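Local coordinates for protein OBCA, Oxalate Biosynthetic Component A (Burkholderia glumae, PDB 4NNB) that belongs to an enzyme family of the TIM-barrel clan and holds a magnesium ion and an oxaloacetate ion in one pocket, at residues Y384-D387 with E392-D395. Sequence-based numbering, arbitrary orientation.
Sequences YRRD and EVED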
loop_
_atom_site.group_PDB
_atom_site.type_symbol
_atom_site.label_atom_id
_atom_site.label_comp_id
_atom_site.label_asym_id
_atom_site.label_seq_id
_atom_site.Cartn_x
_atom_site.Cartn_y
_atom_site.Cartn_z
ATOM N N TYR A 384 11.685 10.921 10.900
ATOM C CA TYR A 384 12.645 11.876 11.441
ATOM C C TYR A 384 11.896 13.005 12.129
ATOM O O TYR A 384 10.709 13.212 11.883
ATOM C CB TYR A 384 13.486 12.506 10.321
ATOM C CG TYR A 384 14.650 11.679 9.793
ATOM C CD1 TYR A 384 15.486 10.964 10.652
ATOM C CD2 TYR A 384 14.920 11.636 8.429
ATOM C CE1 TYR A 384 16.562 10.219 10.153
ATOM C CE2 TYR A 384 15.981 10.885 7.925
ATOM C CZ TYR A 384 16.793 10.190 8.792
ATOM O OH TYR A 384 17.845 9.464 8.289
ATOM N N ARG A 385 12.599 13.734 12.985
ATOM C CA ARG A 385 12.180 15.081 13.363
ATOM C C ARG A 385 13.347 16.003 13.003
ATOM O O ARG A 385 14.508 15.680 13.271
ATOM C CB ARG A 385 11.846 15.168 14.855
ATOM C CG ARG A 385 11.335 16.558 15.288
ATOM C CD ARG A 385 10.863 16.558 16.737
ATOM N NE ARG A 385 10.429 17.889 17.167
ATOM C CZ ARG A 385 9.751 18.120 18.283
ATOM N NH1 ARG A 385 9.419 17.104 19.067
ATOM N NH2 ARG A 385 9.389 19.357 18.604
ATOM N N ARG A 386 13.054 17.127 12.364
ATOM C CA ARG A 386 14.111 18.045 11.970
ATOM C C ARG A 386 14.171 19.232 12.926
ATOM O O ARG A 386 13.144 19.831 13.268
ATOM C CB ARG A 386 13.913 18.527 10.533
ATOM C CG ARG A 386 15.065 19.390 10.033
ATOM C CD ARG A 386 14.847 19.869 8.611
ATOM N NE ARG A 386 14.616 18.787 7.656
ATOM C CZ ARG A 386 15.579 18.096 7.043
ATOM N NH1 ARG A 386 16.866 18.343 7.289
ATOM N NH2 ARG A 386 15.257 17.152 6.179
ATOM N N ASP A 387 15.380 19.539 13.380
ATOM C CA ASP A 387 15.628 20.712 14.218
ATOM C C ASP A 387 15.518 21.952 13.329
ATOM O O ASP A 387 16.255 22.079 12.359
ATOM C CB ASP A 387 17.036 20.603 14.820
ATOM C CG ASP A 387 17.306 21.648 15.887
ATOM O OD1 ASP A 387 17.674 21.255 17.016
ATOM O OD2 ASP A 387 17.167 22.856 15.602
ATOM N N GLU A 392 19.281 19.679 11.352
ATOM C CA GLU A 392 19.629 18.274 11.569
ATOM C C GLU A 392 18.416 17.419 11.916
ATOM O O GLU A 392 17.446 17.901 12.511
ATOM C CB GLU A 392 20.673 18.150 12.676
ATOM C CG GLU A 392 22.060 18.665 12.285
ATOM C CD GLU A 392 22.987 18.783 13.479
ATOM O OE1 GLU A 392 24.220 18.816 13.274
ATOM O OE2 GLU A 392 22.476 18.848 14.623
ATOM N N VAL A 393 18.481 16.137 11.572
ATOM C CA VAL A 393 17.373 15.230 11.855
ATOM C C VAL A 393 17.754 14.201 12.905
ATOM O O VAL A 393 18.917 13.836 13.035
ATOM C CB VAL A 393 16.873 14.517 10.581
ATOM C CG1 VAL A 393 16.234 15.522 9.619
ATOM C CG2 VAL A 393 18.026 13.763 9.896
ATOM N N GLU A 394 16.762 13.756 13.662
ATOM C CA GLU A 394 16.932 12.659 14.598
ATOM C C GLU A 394 15.733 11.743 14.451
ATOM O O GLU A 394 14.677 12.159 13.954
ATOM C CB GLU A 394 16.999 13.174 16.037
ATOM C CG GLU A 394 15.699 13.795 16.511
ATOM C CD GLU A 394 15.769 14.337 17.933
ATOM O OE1 GLU A 394 14.794 15.000 18.360
ATOM O OE2 GLU A 394 16.788 14.096 18.620
ATOM N N ASP A 395 15.898 10.502 14.899
ATOM C CA ASP A 395 14.815 9.531 14.902
ATOM C C ASP A 395 13.623 10.023 15.726
ATOM O O ASP A 395 13.785 10.542 16.832
ATOM C CB ASP A 395 15.307 8.187 15.440
ATOM C CG ASP A 395 14.279 7.078 15.259
ATOM O OD1 ASP A 395 13.354 7.261 14.438
ATOM O OD2 ASP A 395 14.392 6.028 15.931
HETATM O O HOH W 1 16.451 16.957 15.174
#
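Arg385 and Glu394 form the hydrogen-bonded pair of an antiparallel beta hairpin, flanked by the non-hydrogen-bonded pairs Tyr384–Asp395 and Arg386–Val393. Arg385 N donates to Glu394 O at 2.8 Å, and Glu394 N returns a bond to Arg385 O at 3.0 Å. Toward the turn, Asp387 N gives a nearly straight bond to Glu392 O (2.8 Å, 173°). A water donates to both Arg385 O and Glu392 O, each of which already accepts an amide, so both carbonyls are doubly satisfied.

Val393 is the apolar centre of one face of the hairpin. Its beta-branched side chain forks between two flat groups: CG2 sits 3.7 Å from the centroid of the Tyr384 ring, almost on the ring normal, a CH-pi contact, while CG1 lies over the middle of the Arg386 guanidinium, 3.7 Å from CZ. The Arg386 chain is extended until it bends at chi3 (-56°), which folds the guanidinium back over the valine; NH1 then bonds to Gly391 O. On the other face, Arg385 and Glu394 touch through their aliphatic parts, the long polar chains suiting an exposed surface. Asp387 suits the turn because its OD2 accepts from the backbone N of Ile389 and Thr390.

Tyr384 also bonds through its backbone to Val317, making 383–386 the middle strand of a small antiparallel sheet between 317–318 and 393–395, while Asp395 OD2 accepts from Arg401 N at the start of helix 401–413.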